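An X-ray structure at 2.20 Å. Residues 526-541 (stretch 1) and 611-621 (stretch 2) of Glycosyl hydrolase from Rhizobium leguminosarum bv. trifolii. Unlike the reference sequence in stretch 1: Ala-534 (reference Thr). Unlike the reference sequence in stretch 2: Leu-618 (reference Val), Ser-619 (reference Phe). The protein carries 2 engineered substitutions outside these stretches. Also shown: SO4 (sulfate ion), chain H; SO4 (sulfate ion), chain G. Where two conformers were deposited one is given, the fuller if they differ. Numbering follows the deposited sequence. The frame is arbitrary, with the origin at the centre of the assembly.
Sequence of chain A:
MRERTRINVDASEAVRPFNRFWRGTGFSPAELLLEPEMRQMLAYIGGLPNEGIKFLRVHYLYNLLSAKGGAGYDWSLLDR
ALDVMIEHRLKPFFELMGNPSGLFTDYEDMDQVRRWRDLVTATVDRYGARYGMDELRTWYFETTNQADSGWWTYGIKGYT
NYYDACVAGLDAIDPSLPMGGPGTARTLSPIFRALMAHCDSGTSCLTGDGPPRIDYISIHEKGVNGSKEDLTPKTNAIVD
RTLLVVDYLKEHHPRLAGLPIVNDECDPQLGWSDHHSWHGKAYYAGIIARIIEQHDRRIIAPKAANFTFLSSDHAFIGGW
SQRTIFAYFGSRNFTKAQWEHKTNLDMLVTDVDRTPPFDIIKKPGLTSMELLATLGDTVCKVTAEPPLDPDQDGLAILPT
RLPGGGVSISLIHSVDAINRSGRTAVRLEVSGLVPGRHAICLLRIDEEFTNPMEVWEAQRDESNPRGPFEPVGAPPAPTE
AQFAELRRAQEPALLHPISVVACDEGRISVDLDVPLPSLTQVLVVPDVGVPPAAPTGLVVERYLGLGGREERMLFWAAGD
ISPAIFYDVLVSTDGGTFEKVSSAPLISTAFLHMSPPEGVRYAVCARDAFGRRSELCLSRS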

ATOM      1  N   PRO A 526      -5.194  -0.733 -25.853  1.00 36.10           N
ATOM      2  CA  PRO A 526      -5.043  -0.992 -27.273  1.00 36.80           C
ATOM      3  C   PRO A 526      -4.282  -2.283 -27.530  1.00 38.07           C
ATOM      4  O   PRO A 526      -3.691  -2.841 -26.639  1.00 37.46           O
ATOM      5  CB  PRO A 526      -4.252   0.217 -27.774  1.00 37.86           C
ATOM      6  CG  PRO A 526      -3.407   0.592 -26.594  1.00 38.83           C
ATOM      7  CD  PRO A 526      -4.336   0.380 -25.406  1.00 37.23           C
ATOM      8  N   ASP A 527      -4.357  -2.770 -28.754  1.00 41.43           N
ATOM      9  CA  ASP A 527      -3.648  -3.956 -29.192  1.00 43.76           C
ATOM     10  C   ASP A 527      -2.244  -3.521 -29.696  1.00 43.85           C
ATOM     11  O   ASP A 527      -2.144  -2.824 -30.683  1.00 44.37           O
ATOM     12  CB  ASP A 527      -4.451  -4.634 -30.305  1.00 45.16           C
ATOM     13  CG  ASP A 527      -3.795  -5.891 -30.836  1.00 45.80           C
ATOM     14  OD1 ASP A 527      -2.758  -6.320 -30.336  1.00 48.30           O
ATOM     15  OD2 ASP A 527      -4.331  -6.457 -31.792  1.00 49.68           O
ATOM     16  N   VAL A 528      -1.172  -3.879 -28.998  1.00 44.76           N
ATOM     17  CA  VAL A 528       0.156  -3.474 -29.478  1.00 46.33           C
ATOM     18  C   VAL A 528       0.664  -4.417 -30.602  1.00 46.63           C
ATOM     19  O   VAL A 528       1.716  -4.217 -31.079  1.00 47.15           O
ATOM     20  CB  VAL A 528       1.198  -3.361 -28.355  1.00 47.45           C
ATOM     21  CG1 VAL A 528       0.717  -2.382 -27.286  1.00 48.92           C
ATOM     22  CG2 VAL A 528       1.553  -4.742 -27.745  1.00 45.94           C
ATOM     23  N   GLY A 529      -0.054  -5.472 -30.944  1.00 46.33           N
ATOM     24  CA  GLY A 529       0.301  -6.275 -32.074  1.00 48.93           C
ATOM     25  C   GLY A 529       1.152  -7.500 -31.808  1.00 50.62           C
ATOM     26  O   GLY A 529       1.285  -8.319 -32.701  1.00 51.38           O
ATOM     27  N   VAL A 530       1.720  -7.643 -30.603  1.00 47.33           N
ATOM     28  CA  VAL A 530       2.625  -8.763 -30.276  1.00 46.30           C
ATOM     29  C   VAL A 530       2.276  -9.304 -28.884  1.00 46.17           C
ATOM     30  O   VAL A 530       1.623  -8.608 -28.117  1.00 40.56           O
ATOM     31  CB  VAL A 530       4.114  -8.303 -30.279  1.00 47.39           C
ATOM     32  CG1 VAL A 530       4.546  -7.906 -31.683  1.00 52.12           C
ATOM     33  CG2 VAL A 530       4.365  -7.117 -29.382  1.00 45.16           C
ATOM     34  N   PRO A 531       2.740 -10.510 -28.545  1.00 45.96           N
ATOM     35  CA  PRO A 531       2.511 -10.997 -27.205  1.00 45.99           C
ATOM     36  C   PRO A 531       3.249 -10.160 -26.177  1.00 43.93           C
ATOM     37  O   PRO A 531       4.148  -9.425 -26.511  1.00 41.73           O
ATOM     38  CB  PRO A 531       3.061 -12.441 -27.237  1.00 48.15           C
ATOM     39  CG  PRO A 531       3.217 -12.770 -28.691  1.00 49.43           C
ATOM     40  CD  PRO A 531       3.558 -11.462 -29.332  1.00 49.19           C
ATOM     41  N   PRO A 532       2.806 -10.207 -24.929  1.00 42.43           N
ATOM     42  CA  PRO A 532       3.463  -9.455 -23.875  1.00 41.14           C
ATOM     43  C   PRO A 532       4.853 -10.039 -23.541  1.00 40.65           C
ATOM     44  O   PRO A 532       5.114 -11.226 -23.796  1.00 38.40           O
ATOM     45  CB  PRO A 532       2.538  -9.689 -22.690  1.00 42.33           C
ATOM     46  CG  PRO A 532       2.056 -11.062 -22.913  1.00 43.74           C
ATOM     47  CD  PRO A 532       1.866 -11.198 -24.397  1.00 43.37           C
ATOM     48  N   ALA A 533       5.692  -9.212 -22.950  1.00 40.22           N
ATOM     49  CA  ALA A 533       6.988  -9.620 -22.502  1.00 42.52           C
ATOM     50  C   ALA A 533       6.885 -10.662 -21.372  1.00 43.94           C
ATOM     51  O   ALA A 533       6.003 -10.633 -20.501  1.00 41.73           O
ATOM     52  CB  ALA A 533       7.767  -8.408 -22.030  1.00 43.27           C
ATOM     53  N   ALA A 534       7.796 -11.612 -21.423  1.00 42.51           N
ATOM     54  CA  ALA A 534       7.861 -12.650 -20.430  1.00 41.98           C
ATOM     55  C   ALA A 534       8.220 -12.075 -19.055  1.00 38.06           C
ATOM     56  O   ALA A 534       8.874 -11.037 -18.952  1.00 36.70           O
ATOM     57  CB  ALA A 534       8.841 -13.729 -20.863  1.00 43.60           C
ATOM     58  N   PRO A 535       7.716 -12.694 -17.991  1.00 35.97           N
ATOM     59  CA  PRO A 535       8.143 -12.238 -16.660  1.00 36.95           C
ATOM     60  C   PRO A 535       9.623 -12.558 -16.398  1.00 36.16           C
ATOM     61  O   PRO A 535      10.180 -13.383 -17.088  1.00 35.33           O
ATOM     62  CB  PRO A 535       7.274 -13.051 -15.693  1.00 37.42           C
ATOM     63  CG  PRO A 535       6.414 -13.906 -16.517  1.00 38.57           C
ATOM     64  CD  PRO A 535       6.811 -13.842 -17.948  1.00 36.81           C
ATOM     65  N   THR A 536      10.199 -11.984 -15.355  1.00 36.16           N
ATOM     66  CA  THR A 536      11.595 -12.174 -15.017  1.00 37.64           C
ATOM     67  C   THR A 536      11.830 -12.368 -13.541  1.00 37.52           C
ATOM     68  O   THR A 536      10.991 -11.982 -12.712  1.00 36.56           O
ATOM     69  CB  THR A 536      12.447 -10.982 -15.472  1.00 38.52           C
ATOM     70  OG1 THR A 536      12.114  -9.805 -14.731  1.00 40.00           O
ATOM     71  CG2 THR A 536      12.255 -10.705 -16.968  1.00 39.37           C
ATOM     72  N   GLY A 537      12.988 -12.926 -13.202  1.00 36.72           N
ATOM     73  CA  GLY A 537      13.453 -12.891 -11.795  1.00 38.03           C
ATOM     74  C   GLY A 537      12.612 -13.761 -10.848  1.00 37.34           C
ATOM     75  O   GLY A 537      12.316 -13.352  -9.747  1.00 39.47           O
ATOM     76  N   LEU A 538      12.236 -14.961 -11.275  1.00 37.60           N
ATOM     77  CA  LEU A 538      11.391 -15.812 -10.461  1.00 41.64           C
ATOM     78  C   LEU A 538      12.150 -16.349  -9.276  1.00 44.17           C
ATOM     79  O   LEU A 538      13.129 -17.023  -9.496  1.00 46.83           O
ATOM     80  CB  LEU A 538      10.890 -17.003 -11.247  1.00 42.79           C
ATOM     81  CG  LEU A 538      10.055 -18.040 -10.482  1.00 42.11           C
ATOM     82  CD1 LEU A 538       8.809 -17.401  -9.895  1.00 40.97           C
ATOM     83  CD2 LEU A 538       9.641 -19.164 -11.405  1.00 43.68           C
ATOM     84  N   VAL A 539      11.674 -16.084  -8.049  1.00 42.92           N
ATOM     85  CA  VAL A 539      12.212 -16.603  -6.765  1.00 42.37           C
ATOM     86  C   VAL A 539      11.145 -17.542  -6.141  1.00 44.02           C
ATOM     87  O   VAL A 539       9.943 -17.210  -6.142  1.00 40.85           O
ATOM     88  CB  VAL A 539      12.501 -15.412  -5.788  1.00 45.62           C
ATOM     89  CG1 VAL A 539      13.074 -15.861  -4.431  1.00 48.52           C
ATOM     90  CG2 VAL A 539      13.464 -14.407  -6.410  1.00 46.78           C
ATOM     91  N   VAL A 540      11.562 -18.698  -5.620  1.00 42.09           N
ATOM     92  CA  VAL A 540      10.679 -19.692  -5.033  1.00 42.61           C
ATOM     93  C   VAL A 540      11.175 -19.966  -3.638  1.00 46.23           C
ATOM     94  O   VAL A 540      12.359 -20.208  -3.449  1.00 45.45           O
ATOM     95  CB  VAL A 540      10.684 -21.008  -5.795  1.00 43.45           C
ATOM     96  CG1 VAL A 540       9.712 -21.996  -5.139  1.00 44.55           C
ATOM     97  CG2 VAL A 540      10.314 -20.763  -7.244  1.00 43.39           C
ATOM     98  N   GLU A 541      10.309 -19.873  -2.636  1.00 47.33           N
ATOM     99  CA  GLU A 541      10.708 -20.203  -1.277  1.00 47.88           C
ATOM    100  C   GLU A 541       9.728 -21.086  -0.594  1.00 46.98           C
ATOM    101  O   GLU A 541       8.503 -20.929  -0.761  1.00 43.02           O
ATOM    102  CB  GLU A 541      10.797 -18.977  -0.440  1.00 52.74           C
ATOM    103  CG  GLU A 541      11.917 -18.097  -0.860  1.00 61.98           C
ATOM    104  CD  GLU A 541      11.851 -16.824  -0.115  1.00 69.69           C
ATOM    105  OE1 GLU A 541      11.501 -16.886   1.078  1.00 78.93           O
ATOM    106  OE2 GLU A 541      12.117 -15.772  -0.729  1.00 80.57           O
ATOM    107  N   GLY A 611      -5.687 -12.311 -24.842  1.00 42.43           N
ATOM    108  CA  GLY A 611      -5.442 -13.729 -24.720  1.00 43.97           C
ATOM    109  C   GLY A 611      -4.053 -14.231 -25.162  1.00 44.86           C
ATOM    110  O   GLY A 611      -3.821 -15.410 -25.118  1.00 45.25           O
ATOM    111  N   ARG A 612      -3.120 -13.367 -25.550  1.00 42.71           N
ATOM    112  CA  ARG A 612      -1.823 -13.869 -25.998  1.00 43.88           C
ATOM    113  C   ARG A 612      -0.880 -14.147 -24.822  1.00 44.22           C
ATOM    114  O   ARG A 612      -0.735 -13.318 -23.943  1.00 45.61           O
ATOM    115  CB  ARG A 612      -1.174 -12.896 -26.971  1.00 44.12           C
ATOM    116  CG  ARG A 612      -2.005 -12.698 -28.237  1.00 45.95           C
ATOM    117  CD  ARG A 612      -1.424 -11.606 -29.130  1.00 46.12           C
ATOM    118  NE  ARG A 612      -1.531 -10.302 -28.452  1.00 47.99           N
ATOM    119  CZ  ARG A 612      -1.809  -9.141 -29.041  1.00 46.66           C
ATOM    120  NH1 ARG A 612      -2.028  -9.053 -30.336  1.00 45.96           N
ATOM    121  NH2 ARG A 612      -1.819  -8.034 -28.317  1.00 46.96           N
ATOM    122  N   ARG A 613      -0.250 -15.305 -24.842  1.00 44.09           N
ATOM    123  CA  ARG A 613       0.746 -15.710 -23.860  1.00 47.93           C
ATOM    124  C   ARG A 613       2.101 -15.174 -24.212  1.00 44.27           C
ATOM    125  O   ARG A 613       2.442 -15.110 -25.370  1.00 44.35           O
ATOM    126  CB  ARG A 613       0.844 -17.230 -23.762  1.00 51.93           C
ATOM    127  CG  ARG A 613       1.425 -17.650 -22.421  1.00 59.80           C
ATOM    128  CD  ARG A 613       1.645 -19.160 -22.206  1.00 63.65           C
ATOM    129  NE  ARG A 613       2.404 -19.936 -23.195  1.00 68.77           N
ATOM    130  CZ  ARG A 613       3.634 -19.702 -23.646  1.00 71.25           C
ATOM    131  NH1 ARG A 613       4.317 -18.633 -23.290  1.00 74.59           N
ATOM    132  NH2 ARG A 613       4.179 -20.535 -24.518  1.00 73.63           N
ATOM    133  N   SER A 614       2.889 -14.794 -23.215  1.00 43.14           N
ATOM    134  CA  SER A 614       4.279 -14.391 -23.464  1.00 45.33           C
ATOM    135  C   SER A 614       4.934 -15.626 -24.061  1.00 53.94           C
ATOM    136  O   SER A 614       4.804 -16.705 -23.480  1.00 49.86           O
ATOM    137  CB  SER A 614       5.013 -13.968 -22.195  1.00 41.48           C
ATOM    138  OG  SER A 614       4.838 -14.910 -21.156  1.00 38.07           O
ATOM    139  N   GLU A 615       5.526 -15.466 -25.259  1.00 65.72           N
ATOM    140  CA  GLU A 615       6.212 -16.557 -26.029  1.00 73.90           C
ATOM    141  C   GLU A 615       7.197 -17.405 -25.179  1.00 72.88           C
ATOM    142  O   GLU A 615       7.347 -18.611 -25.364  1.00 76.48           O
ATOM    143  CB  GLU A 615       6.954 -15.960 -27.239  1.00 80.68           C
ATOM    144  CG  GLU A 615       6.062 -15.778 -28.464  1.00 88.68           C
ATOM    145  CD  GLU A 615       6.644 -14.810 -29.486  1.00 95.15           C
ATOM    146  OE1 GLU A 615       5.880 -14.355 -30.367  1.00 96.06           O
ATOM    147  OE2 GLU A 615       7.855 -14.491 -29.408  1.00 99.77           O
ATOM    148  N   LEU A 616       7.824 -16.728 -24.234  1.00 68.90           N
ATOM    149  CA  LEU A 616       8.635 -17.315 -23.218  1.00 65.85           C
ATOM    150  C   LEU A 616       7.770 -17.321 -21.913  1.00 58.56           C
ATOM    151  O   LEU A 616       7.161 -16.310 -21.556  1.00 50.72           O
ATOM    152  CB  LEU A 616       9.862 -16.397 -23.100  1.00 68.49           C
ATOM    153  CG  LEU A 616      11.284 -16.536 -22.489  1.00 76.13           C
ATOM    154  CD1 LEU A 616      12.180 -15.654 -23.354  1.00 74.42           C
ATOM    155  CD2 LEU A 616      11.495 -16.150 -21.002  1.00 72.00           C
ATOM    156  N   CYS A 617       7.750 -18.464 -21.241  1.00 49.09           N
ATOM    157  CA  CYS A 617       7.502 -18.543 -19.824  1.00 52.28           C
ATOM    158  C   CYS A 617       8.821 -18.424 -19.036  1.00 49.09           C
ATOM    159  O   CYS A 617       9.878 -18.524 -19.613  1.00 50.72           O
ATOM    160  CB  CYS A 617       6.633 -19.780 -19.515  1.00 58.11           C
ATOM    161  SG  CYS A 617       5.005 -19.502 -20.361  1.00 62.21           S
ATOM    162  N   LEU A 618       8.725 -18.032 -17.771  1.00 44.12           N
ATOM    163  CA  LEU A 618       9.856 -17.887 -16.860  0.50 45.63           C
ATOM    164  C   LEU A 618       9.834 -19.098 -15.948  1.00 45.04           C
ATOM    165  O   LEU A 618       8.838 -19.315 -15.271  1.00 44.27           O
ATOM    166  CB  LEU A 618       9.702 -16.608 -16.026  0.50 46.76           C
ATOM    167  CG  LEU A 618      10.965 -16.014 -15.427  0.50 45.83           C
ATOM    168  CD1 LEU A 618      11.633 -16.950 -14.484  0.50 48.20           C
ATOM    169  CD2 LEU A 618      11.912 -15.785 -16.561  0.50 50.10           C
ATOM    170  N   SER A 619      10.916 -19.861 -15.923  1.00 45.31           N
ATOM    171  CA  SER A 619      11.058 -21.070 -15.105  1.00 55.60           C
ATOM    172  C   SER A 619      11.981 -20.899 -13.907  1.00 63.34           C
ATOM    173  O   SER A 619      12.771 -19.949 -13.857  1.00 62.45           O
ATOM    174  CB  SER A 619      11.614 -22.228 -15.940  1.00 58.65           C
ATOM    175  OG  SER A 619      10.625 -22.684 -16.852  1.00 63.94           O
ATOM    176  N   ARG A 620      11.775 -21.794 -12.932  1.00 74.58           N
ATOM    177  CA  ARG A 620      12.746 -22.223 -11.891  1.00 84.25           C
ATOM    178  C   ARG A 620      12.066 -22.998 -10.715  1.00 86.37           C
ATOM    179  O   ARG A 620      10.963 -23.520 -10.899  1.00 74.80           O
ATOM    180  CB  ARG A 620      13.721 -21.104 -11.430  1.00 89.05           C
ATOM    181  CG  ARG A 620      15.009 -21.099 -12.268  1.00 97.26           C
ATOM    182  CD  ARG A 620      15.995 -22.223 -11.925  1.00104.74           C
ATOM    183  NE  ARG A 620      15.335 -23.487 -11.556  1.00107.43           N
ATOM    184  CZ  ARG A 620      15.792 -24.389 -10.679  1.00110.28           C
ATOM    185  NH1 ARG A 620      15.053 -25.463 -10.406  1.00109.47           N
ATOM    186  NH2 ARG A 620      16.976 -24.253 -10.081  1.00114.39           N
ATOM    187  N   SER A 621      12.759 -23.174  -9.577  1.00 90.82           N
ATOM    188  CA  SER A 621      12.170 -23.717  -8.310  1.00 87.93           C
ATOM    189  C   SER A 621      13.161 -23.523  -7.159  1.00 82.63           C
ATOM    190  O   SER A 621      13.942 -22.568  -7.182  1.00 75.66           O
ATOM    191  CB  SER A 621      11.746 -25.202  -8.409  1.00 87.22           C
ATOM    192  OG  SER A 621      11.131 -25.644  -7.202  1.00 81.19           O
TER
HETATM  193  S   SO4 H 707      10.293 -11.075 -24.041  1.00111.18           S
HETATM  194  O1  SO4 H 707       9.303 -10.474 -24.968  1.00113.18           O
HETATM  195  O2  SO4 H 707      11.547 -11.340 -24.787  1.00121.30           O
HETATM  196  O3  SO4 H 707      10.564 -10.113 -22.947  1.00105.49           O
HETATM  197  O4  SO4 H 707       9.793 -12.361 -23.502  1.00102.78           O
HETATM  198  S   SO4 G 706      -1.430 -20.730 -25.190  1.00118.48           S
HETATM  199  O1  SO4 G 706      -2.233 -21.314 -26.295  1.00122.87           O
HETATM  200  O2  SO4 G 706      -1.621 -19.264 -25.167  1.00117.46           O
HETATM  201  O3  SO4 G 706      -1.870 -21.313 -23.902  1.00117.42           O
HETATM  202  O4  SO4 G 706       0.006 -21.033 -25.398  1.00120.73           O
HETATM  203  O   HOH W   1       6.636 -12.657 -25.422  1.00 50.12           O
HETATM  204  O   HOH W   2      14.298 -19.551  -6.217  1.00 50.22           O

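Residues 611-621, the C-terminal end of the chain, run alongside residues 526-541 in the same general direction, burying 820 Å² in total, with one salt bridge at the start and mostly apolar packing after it. Gly-611 makes no contact; its positive phi favours glycine. Arg-612, m at chi1, points toward stretch 1 and extends its guanidinium to Asp-527: NH1 and NH2 each donate to Asp-527 OD1 at 2.8 Å, forming a salt bridge that lies at the guanidinium edge. The same OD1 accepts from Gly-529 N (2.9 Å), so one carboxylate oxygen ties the Arg to a local turn, where the backbone angles of Gly-529 call for glycine. Val-530 O lies over one guanidinium face. Arg-613 has its CA-to-CB bond pointing away from stretch 1, and its NE makes a weak hydrogen bond to sulfate O4 of chain G (3.4 Å); its carbonyl O sits 3.3 Å from Pro-531 CB. The buried Ser-614 is small enough to fit against Pro-532 and Ala-534: its CA makes a CA-H...O contact with Pro-532 O (3.3 Å), while its OG donates to Leu-616 O (2.7 Å) and is also bonded elsewhere in the structure. Water 1 bridges the backbones, donating to Pro-532 O (2.6 Å) and accepting from Glu-615 N (3.0 Å). At Leu-616, CD2 packs on Ala-534 CB (3.6 Å), a methyl that also lies 3.2 Å from Leu-616 O. Cys-617 points away. Leu-618, which differs from the reference, points toward stretch 1; its CD1 meets Leu-538 CB at 3.3 Å and its CB lies 4.3 Å from Pro-535 CG. Ser-619 points away, and Leu-538 CD2 reaches the backbone beyond it, 3.7 Å from Arg-620 N. The poorly ordered Arg-620 leads its side-chain end away. At Ser-621, CA rests 3.6 Å from Val-540 CG2, and water 2 links Val-540 N (2.9 Å) to Ser-621 O (3.2 Å).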